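Local coordinates for tubulin-binding cofactor A (Leishmania major, PDB 4CQI), which probably acts early in tubulin folding as a beta-tubulin-binding chaperone, helping to hold tubulin in a quasi-native conformation, at residues L35-D41 and R87-V92; D41-K46 and V81-V85; E52-L56 and Q70-V74. All coordinates share one frame. Numbering follows the deposited sequence.

Interaction 1: residues L35-D41 and R87-V92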
loop_
_atom_site.group_PDB
_atom_site.type_symbol
_atom_site.label_atom_id
_atom_site.label_comp_id
_atom_site.label_asym_id
_atom_site.label_seq_id
_atom_site.Cartn_x
_atom_site.Cartn_y
_atom_site.Cartn_z
ATOM N N LEU A 35 0.880 -0.718 -7.913
ATOM C CA LEU A 35 1.738 -0.193 -6.871
ATOM C C LEU A 35 1.059 1.015 -6.189
ATOM O O LEU A 35 1.041 1.126 -4.954
ATOM C CB LEU A 35 3.123 0.212 -7.403
ATOM C CG LEU A 35 4.033 0.963 -6.418
ATOM C CD1 LEU A 35 4.218 0.283 -5.043
ATOM C CD2 LEU A 35 5.386 1.262 -7.050
ATOM N N LYS A 36 0.532 1.912 -7.015
ATOM C CA LYS A 36 -0.183 3.063 -6.503
ATOM C C LYS A 36 -1.305 2.618 -5.551
ATOM O O LYS A 36 -1.459 3.203 -4.472
ATOM C CB LYS A 36 -0.763 3.878 -7.686
ATOM C CG LYS A 36 -1.477 5.152 -7.264
ATOM C CD LYS A 36 -1.864 6.013 -8.480
ATOM C CE LYS A 36 -3.243 6.678 -8.344
ATOM N NZ LYS A 36 -3.447 7.534 -7.135
ATOM N N ARG A 37 -2.073 1.602 -5.937
ATOM C CA ARG A 37 -3.147 1.048 -5.042
ATOM C C ARG A 37 -2.608 0.501 -3.718
ATOM O O ARG A 37 -3.197 0.787 -2.685
ATOM C CB ARG A 37 -4.023 0.020 -5.758
ATOM C CG ARG A 37 -5.159 0.656 -6.541
ATOM C CD ARG A 37 -6.098 -0.383 -7.096
ATOM N NE ARG A 37 -5.393 -1.268 -7.998
ATOM C CZ ARG A 37 -5.325 -1.081 -9.313
ATOM N NH1 ARG A 37 -5.938 -0.049 -9.873
ATOM N NH2 ARG A 37 -4.658 -1.935 -10.050
ATOM N N THR A 38 -1.486 -0.224 -3.716
ATOM C CA THR A 38 -0.906 -0.699 -2.458
ATOM C C THR A 38 -0.476 0.468 -1.571
ATOM O O THR A 38 -0.529 0.385 -0.344
ATOM C CB THR A 38 0.276 -1.671 -2.645
ATOM O OG1 THR A 38 1.418 -0.962 -3.173
ATOM C CG2 THR A 38 -0.088 -2.836 -3.594
ATOM N N ILE A 39 -0.034 1.570 -2.169
ATOM C CA ILE A 39 0.382 2.696 -1.345
ATOM C C ILE A 39 -0.845 3.360 -0.671
ATOM O O ILE A 39 -0.806 3.683 0.513
ATOM C CB ILE A 39 1.231 3.687 -2.147
ATOM C CG1 ILE A 39 2.494 2.985 -2.619
ATOM C CG2 ILE A 39 1.602 4.918 -1.333
ATOM C CD1 ILE A 39 3.249 3.745 -3.685
ATOM N N LYS A 40 -1.927 3.557 -1.436
ATOM C CA LYS A 40 -3.143 4.120 -0.884
ATOM C C LYS A 40 -3.696 3.187 0.207
ATOM O O LYS A 40 -4.117 3.657 1.280
ATOM C CB LYS A 40 -4.183 4.367 -1.989
ATOM C CG LYS A 40 -3.736 5.315 -3.106
ATOM C CD LYS A 40 -3.415 6.709 -2.602
ATOM C CE LYS A 40 -3.515 7.740 -3.739
ATOM N NZ LYS A 40 -3.005 9.093 -3.344
ATOM N N ASP A 41 -3.621 1.881 -0.030
ATOM C CA ASP A 41 -4.026 0.892 1.003
ATOM C C ASP A 41 -3.336 1.133 2.332
ATOM O O ASP A 41 -3.971 1.055 3.393
ATOM C CB ASP A 41 -3.823 -0.580 0.547
ATOM C CG ASP A 41 -4.797 -1.026 -0.560
ATOM O OD1 ASP A 41 -5.832 -0.351 -0.753
ATOM O OD2 ASP A 41 -4.497 -2.029 -1.254
ATOM N N ARG A 87 3.202 -5.677 1.048
ATOM C CA ARG A 87 2.624 -5.602 -0.286
ATOM C C ARG A 87 3.203 -4.484 -1.115
ATOM O O ARG A 87 3.441 -4.667 -2.316
ATOM C CB ARG A 87 1.079 -5.518 -0.258
ATOM C CG ARG A 87 0.363 -6.732 0.331
ATOM C CD ARG A 87 -1.111 -6.424 0.581
ATOM N NE ARG A 87 -1.847 -6.186 -0.677
ATOM C CZ ARG A 87 -2.431 -5.050 -1.039
ATOM N NH1 ARG A 87 -2.430 -3.965 -0.247
ATOM N NH2 ARG A 87 -3.062 -5.018 -2.208
ATOM N N ILE A 88 3.457 -3.316 -0.521
ATOM C CA ILE A 88 4.111 -2.233 -1.242
ATOM C C ILE A 88 5.467 -2.685 -1.684
ATOM O O ILE A 88 5.830 -2.555 -2.858
ATOM C CB ILE A 88 4.285 -0.947 -0.408
ATOM C CG1 ILE A 88 2.917 -0.296 -0.136
ATOM C CG2 ILE A 88 5.190 0.047 -1.138
ATOM C CD1 ILE A 88 2.951 0.736 1.015
ATOM N N MET A 89 6.250 -3.241 -0.744
ATOM C CA MET A 89 7.593 -3.666 -1.105
ATOM C C MET A 89 7.626 -4.745 -2.179
ATOM O O MET A 89 8.496 -4.692 -3.037
ATOM C CB MET A 89 8.377 -4.075 0.139
ATOM C CG MET A 89 8.591 -2.964 1.140
ATOM S SD MET A 89 9.685 -1.650 0.563
ATOM C CE MET A 89 8.657 -0.616 -0.383
ATOM N N ALA A 90 6.704 -5.692 -2.153
ATOM C CA ALA A 90 6.661 -6.747 -3.169
ATOM C C ALA A 90 6.325 -6.150 -4.548
ATOM O O ALA A 90 6.913 -6.544 -5.579
ATOM C CB ALA A 90 5.655 -7.851 -2.789
ATOM N N SER A 91 5.455 -5.149 -4.546
ATOM C CA SER A 91 5.070 -4.444 -5.778
ATOM C C SER A 91 6.211 -3.578 -6.335
ATOM O O SER A 91 6.427 -3.509 -7.565
ATOM C CB SER A 91 3.784 -3.632 -5.486
ATOM O OG SER A 91 3.337 -2.973 -6.653
ATOM N N VAL A 92 6.952 -2.933 -5.452
ATOM C CA VAL A 92 8.116 -2.131 -5.834
ATOM C C VAL A 92 9.157 -3.015 -6.512
ATOM O O VAL A 92 9.693 -2.652 -7.574
ATOM C CB VAL A 92 8.726 -1.359 -4.650
ATOM C CG1 VAL A 92 10.110 -0.771 -5.023
ATOM C CG2 VAL A 92 7.777 -0.249 -4.161
HETATM O O HOH W 1 -4.164 -3.201 -3.564
#

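Interaction 2: residues D41-K46 and V81-V85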
loop_
_atom_site.group_PDB
_atom_site.type_symbol
_atom_site.label_atom_id
_atom_site.label_comp_id
_atom_site.label_asym_id
_atom_site.label_seq_id
_atom_site.Cartn_x
_atom_site.Cartn_y
_atom_site.Cartn_z
ATOM N N ASP A 41 -3.621 1.881 -0.030
ATOM C CA ASP A 41 -4.026 0.892 1.003
ATOM C C ASP A 41 -3.336 1.133 2.332
ATOM O O ASP A 41 -3.971 1.055 3.393
ATOM C CB ASP A 41 -3.823 -0.580 0.547
ATOM C CG ASP A 41 -4.797 -1.026 -0.560
ATOM O OD1 ASP A 41 -5.832 -0.351 -0.753
ATOM O OD2 ASP A 41 -4.497 -2.029 -1.254
ATOM N N LEU A 42 -2.027 1.359 2.306
ATOM C CA LEU A 42 -1.314 1.558 3.558
ATOM C C LEU A 42 -1.791 2.860 4.217
ATOM O O LEU A 42 -1.976 2.919 5.431
ATOM C CB LEU A 42 0.189 1.594 3.318
ATOM C CG LEU A 42 1.048 1.957 4.504
ATOM C CD1 LEU A 42 0.870 0.968 5.680
ATOM C CD2 LEU A 42 2.506 2.102 4.051
ATOM N N GLU A 43 -1.967 3.917 3.423
ATOM C CA GLU A 43 -2.395 5.213 3.986
ATOM C C GLU A 43 -3.723 5.060 4.700
ATOM O O GLU A 43 -3.887 5.519 5.848
ATOM C CB GLU A 43 -2.523 6.306 2.907
ATOM C CG GLU A 43 -1.220 6.593 2.162
ATOM C CD GLU A 43 -1.343 7.541 0.946
ATOM O OE1 GLU A 43 -2.481 7.809 0.467
ATOM O OE2 GLU A 43 -0.273 7.999 0.451
ATOM N N PHE A 44 -4.663 4.382 4.048
ATOM C CA PHE A 44 -5.989 4.206 4.684
ATOM C C PHE A 44 -5.878 3.291 5.908
ATOM O O PHE A 44 -6.545 3.557 6.921
ATOM C CB PHE A 44 -7.018 3.678 3.704
ATOM C CG PHE A 44 -7.438 4.660 2.658
ATOM C CD1 PHE A 44 -8.109 5.831 2.995
ATOM C CD2 PHE A 44 -7.205 4.406 1.322
ATOM C CE1 PHE A 44 -8.531 6.695 2.009
ATOM C CE2 PHE A 44 -7.603 5.291 0.327
ATOM C CZ PHE A 44 -8.256 6.448 0.669
ATOM N N ALA A 45 -5.046 2.237 5.835
ATOM C CA ALA A 45 -4.826 1.309 6.957
ATOM C C ALA A 45 -4.254 1.992 8.215
ATOM O O ALA A 45 -4.707 1.743 9.350
ATOM C CB ALA A 45 -3.934 0.127 6.530
ATOM N N LYS A 46 -3.287 2.879 8.012
ATOM C CA LYS A 46 -2.738 3.692 9.088
ATOM C C LYS A 46 -3.775 4.653 9.722
ATOM O O LYS A 46 -3.821 4.754 10.953
ATOM C CB LYS A 46 -1.521 4.505 8.601
ATOM C CG LYS A 46 -0.321 3.611 8.310
ATOM C CD LYS A 46 0.913 4.320 7.783
ATOM C CE LYS A 46 1.612 5.139 8.845
ATOM N NZ LYS A 46 2.875 5.719 8.260
ATOM N N VAL A 81 -0.830 -2.999 9.196
ATOM C CA VAL A 81 0.184 -2.051 8.757
ATOM C C VAL A 81 1.414 -2.767 8.142
ATOM O O VAL A 81 1.712 -2.554 6.961
ATOM C CB VAL A 81 0.517 -1.001 9.850
ATOM C CG1 VAL A 81 1.649 -0.115 9.414
ATOM C CG2 VAL A 81 -0.724 -0.168 10.136
ATOM N N PRO A 82 2.092 -3.647 8.891
ATOM C CA PRO A 82 3.167 -4.351 8.195
ATOM C C PRO A 82 2.704 -5.190 7.018
ATOM O O PRO A 82 3.417 -5.256 6.005
ATOM C CB PRO A 82 3.796 -5.233 9.273
ATOM C CG PRO A 82 2.829 -5.256 10.400
ATOM C CD PRO A 82 2.113 -3.930 10.344
ATOM N N HIS A 83 1.514 -5.778 7.086
ATOM C CA HIS A 83 1.042 -6.489 5.917
ATOM C C HIS A 83 0.991 -5.578 4.714
ATOM O O HIS A 83 1.420 -5.958 3.629
ATOM C CB HIS A 83 -0.314 -7.090 6.138
ATOM C CG HIS A 83 -0.793 -7.847 4.944
ATOM N ND1 HIS A 83 0.061 -8.679 4.217
ATOM C CD2 HIS A 83 -1.998 -7.803 4.249
ATOM C CE1 HIS A 83 -0.627 -9.190 3.173
ATOM N NE2 HIS A 83 -1.895 -8.658 3.204
ATOM N N SER A 84 0.471 -4.370 4.893
ATOM C CA SER A 84 0.355 -3.409 3.772
ATOM C C SER A 84 1.731 -2.960 3.282
ATOM O O SER A 84 2.015 -2.861 2.065
ATOM C CB SER A 84 -0.520 -2.208 4.178
ATOM O OG SER A 84 -1.838 -2.631 4.605
ATOM N N VAL A 85 2.627 -2.718 4.222
ATOM C CA VAL A 85 4.008 -2.428 3.902
ATOM C C VAL A 85 4.611 -3.544 3.043
ATOM O O VAL A 85 5.299 -3.263 2.050
ATOM C CB VAL A 85 4.861 -2.271 5.181
ATOM C CG1 VAL A 85 6.353 -2.323 4.834
ATOM C CG2 VAL A 85 4.522 -0.973 5.915
#

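Interaction 3: residues E52-L56 and Q70-V74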
loop_
_atom_site.group_PDB
_atom_site.type_symbol
_atom_site.label_atom_id
_atom_site.label_comp_id
_atom_site.label_asym_id
_atom_site.label_seq_id
_atom_site.Cartn_x
_atom_site.Cartn_y
_atom_site.Cartn_z
ATOM N N GLU A 52 -9.503 2.891 15.055
ATOM C CA GLU A 52 -9.838 1.675 15.822
ATOM C C GLU A 52 -9.496 1.849 17.273
ATOM O O GLU A 52 -10.208 1.337 18.151
ATOM C CB GLU A 52 -9.142 0.429 15.306
ATOM C CG GLU A 52 -9.457 0.003 13.858
ATOM C CD GLU A 52 -10.806 -0.683 13.605
ATOM O OE1 GLU A 52 -11.788 -0.500 14.373
ATOM O OE2 GLU A 52 -10.871 -1.391 12.575
ATOM N N LEU A 53 -8.408 2.567 17.537
ATOM C CA LEU A 53 -8.000 2.895 18.886
ATOM C C LEU A 53 -9.009 3.857 19.562
ATOM O O LEU A 53 -9.248 3.775 20.773
ATOM C CB LEU A 53 -6.601 3.498 18.895
ATOM C CG LEU A 53 -5.409 2.556 18.632
ATOM C CD1 LEU A 53 -4.127 3.298 18.244
ATOM C CD2 LEU A 53 -5.141 1.682 19.846
ATOM N N GLN A 54 -9.558 4.777 18.787
ATOM C CA GLN A 54 -10.638 5.651 19.260
ATOM C C GLN A 54 -11.946 4.874 19.449
ATOM O O GLN A 54 -12.671 5.075 20.422
ATOM C CB GLN A 54 -10.884 6.793 18.239
ATOM C CG GLN A 54 -9.755 7.810 18.056
ATOM C CD GLN A 54 -9.804 8.563 16.696
ATOM O OE1 GLN A 54 -10.806 8.527 15.955
ATOM N NE2 GLN A 54 -8.702 9.244 16.367
ATOM N N ARG A 55 -12.255 4.011 18.489
ATOM C CA ARG A 55 -13.473 3.216 18.479
ATOM C C ARG A 55 -13.469 2.293 19.685
ATOM O O ARG A 55 -14.523 2.064 20.291
ATOM C CB ARG A 55 -13.596 2.446 17.153
ATOM C CG ARG A 55 -14.766 1.470 17.069
ATOM C CD ARG A 55 -14.984 1.003 15.633
ATOM N NE ARG A 55 -15.150 2.133 14.701
ATOM C CZ ARG A 55 -14.418 2.384 13.608
ATOM N NH1 ARG A 55 -13.452 1.559 13.208
ATOM N NH2 ARG A 55 -14.673 3.477 12.880
ATOM N N LEU A 56 -12.278 1.828 20.075
ATOM C CA LEU A 56 -12.062 1.091 21.347
ATOM C C LEU A 56 -12.481 1.914 22.573
ATOM O O LEU A 56 -13.290 1.449 23.380
ATOM C CB LEU A 56 -10.585 0.663 21.492
ATOM C CG LEU A 56 -10.152 -0.189 22.701
ATOM C CD1 LEU A 56 -10.992 -1.458 22.793
ATOM C CD2 LEU A 56 -8.664 -0.535 22.630
ATOM N N GLN A 70 -13.311 -5.421 20.231
ATOM C CA GLN A 70 -12.572 -4.291 19.636
ATOM C C GLN A 70 -11.085 -4.325 19.963
ATOM O O GLN A 70 -10.268 -3.802 19.190
ATOM C CB GLN A 70 -13.192 -2.949 20.037
ATOM C CG GLN A 70 -12.622 -1.716 19.323
ATOM C CD GLN A 70 -12.746 -1.745 17.800
ATOM O OE1 GLN A 70 -13.572 -2.475 17.210
ATOM N NE2 GLN A 70 -11.925 -0.916 17.143
ATOM N N THR A 71 -10.724 -4.915 21.105
ATOM C CA THR A 71 -9.322 -5.147 21.428
ATOM C C THR A 71 -8.662 -6.013 20.336
ATOM O O THR A 71 -7.543 -5.705 19.867
ATOM C CB THR A 71 -9.149 -5.793 22.821
ATOM O OG1 THR A 71 -9.529 -4.840 23.804
ATOM C CG2 THR A 71 -7.682 -6.168 23.074
ATOM N N LYS A 72 -9.351 -7.074 19.952
ATOM C CA LYS A 72 -8.893 -7.986 18.902
ATOM C C LYS A 72 -8.828 -7.298 17.518
ATOM O O LYS A 72 -7.879 -7.506 16.755
ATOM C CB LYS A 72 -9.796 -9.232 18.853
ATOM C CG LYS A 72 -9.533 -10.200 20.027
ATOM C CD LYS A 72 -10.735 -11.071 20.404
ATOM C CE LYS A 72 -10.497 -11.801 21.734
ATOM N NZ LYS A 72 -11.751 -12.318 22.369
ATOM N N VAL A 73 -9.815 -6.447 17.213
ATOM C CA VAL A 73 -9.811 -5.685 15.946
ATOM C C VAL A 73 -8.650 -4.671 15.898
ATOM O O VAL A 73 -8.035 -4.518 14.841
ATOM C CB VAL A 73 -11.152 -4.982 15.740
ATOM C CG1 VAL A 73 -11.132 -3.989 14.581
ATOM C CG2 VAL A 73 -12.275 -5.999 15.574
ATOM N N VAL A 74 -8.365 -4.006 17.022
ATOM C CA VAL A 74 -7.248 -3.054 17.120
ATOM C C VAL A 74 -5.926 -3.779 16.878
ATOM O O VAL A 74 -5.057 -3.296 16.115
ATOM C CB VAL A 74 -7.228 -2.320 18.482
ATOM C CG1 VAL A 74 -5.917 -1.586 18.700
ATOM C CG2 VAL A 74 -8.427 -1.360 18.579
#

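Interaction 1: residues L35-D41 and R87-V92
In this three-helix bundle, helix 23-62 and helix 67-100 run antiparallel, and here, near the middle of the chain, their local axes come within 8.9 Å at 163°. At each close point of the backbones a small residue faces a larger one: Thr38 opposite Ile88 and Ser91 opposite Leu35. The Ser91 hydroxyl pushes against the backbone of Leu35, its OG 3.2 Å from Leu35 CA. Thr38 OG1 donates a hydrogen bond to Leu35 O of its own helix (2.8 Å) and lies 3.5 Å from Ile88 CG1. On the side facing helix 109-125, Leu35 CD1 fits into the notch formed by Ile88 CG2 (4.0 Å) and Val92 CG2 (3.7 Å), while Ile88 also meets Ile39; Thr118 and Met119 of that third helix cover Leu35. At the more open edge, Arg87 lays one guanidinium face over Thr38 CG2 and forms a salt bridge with Asp41, NH1 to OD2 3.0 Å. A water joins the pair, 2.6 Å from Asp41 OD2 and 2.5 Å from Arg87 NH2.

Interaction 2: residues D41-K46 and V81-V85
The apolar part of this contact centres on Leu42, which leaves helix 23-62 sideways and reaches across to helix 67-100 with its two methyls. CD1 sits 4.0 Å from CG1 of Val81 and 3.8 Å from CB of Ser84, while CD2 meets CG2 of Val85 at 4.1 Å. One leucine thus covers a full turn of the partner helix, whose Val81 and Val85 are linked by the backbone bond from Val85 N to Val81 O (2.9 Å). Lys46 adds only the aliphatic part of its chain, with CG 4.2 Å from CG2 of Val81.

Small residues allow the backbones to come close. Ser84 lies against Leu42, their CA atoms 5.2 Å apart, and its OG is 4.0 Å from CB of Ala45. The local axes approach to 9.1 Å and run antiparallel at 171°, within the coiled coil predicted for this part of helix 23-62.

The two polar side chains facing the contact, Ser84 and Asp41, find their partners along or beyond these turns. Ser84 OG hydrogen-bonds to the backbone O of Met80 on its own helix, and Asp41 forms its salt bridge with Arg87, one turn further along. No hydrogen bond joins 41-46 to 81-85, so the two turns are held by van der Waals contact and the burial of methyl groups, and the fit depends on side-chain size and shape.

Interaction 3: residues E52-L56 and Q70-V74
Glu52 opens the contact and does most of its polar work. Its CA-to-CB bond points toward the opposite helix, and its OE1 accepts a hydrogen bond from NE2 of Gln70 at 2.8 Å. The same NE2 also donates to the backbone O of Glu52 (3.0 Å), so a single amide nitrogen grips both the side chain and the main chain of one residue. That carbonyl already accepts the helical bond from Leu56 N (2.9 Å), and it also lies 3.3 Å from CG2 of Val74. The other carboxylate oxygen, OE2, is 3.3 Å from CG1 of Val73.

Leu53 starts out away from the partner helix, but its CD2 swings back to within 3.5 Å of CG1 of Val74. Arg55 pairs with the glutamate from the same helix: NH1 forms a salt bridge with Glu52 OE1 at 2.9 Å and another with Glu48, while Arg55 CG lies 3.7 Å from Gln70 NE2. Leu56 completes the turn. Its CA rests 3.5 Å from CG of Gln70, CD2 meets CG2 of Val74 at 4.1 Å, and CD1 approaches OG1 of Thr71 at 3.8 Å, a hydroxyl hydrogen-bonded to the backbone O of Val67.

Gln70 therefore lies buried between the helices, its methylenes against Leu56 and its amide tied to Glu52. With local axes 9.3 Å apart at 168°, the arrangement is that of an antiparallel helical hairpin, close to the turn that joins helix 23-62 to helix 67-100 in this TBCA-family bundle.

All three contacts join helix 23-62 to helix 67-100, following one another along the same antiparallel hairpin. As the first helix advances from 35-41 through 41-46 to 52-56, its partner runs backward from 87-92 through 81-85 to 70-74, so interaction 3 closes the shortest loop and interaction 1 the longest. Interactions 1 and 2, centres about 9 Å apart, share Asp41 and touch; the centre of interaction 3 lies about 16 Å from that of interaction 2. Helix 109-125 packs beside interaction 1, whereas interaction 3 lies toward the far, two-helix end. The same helix pair is thus joined inside the three-helix part and beyond it, making one continuous rod.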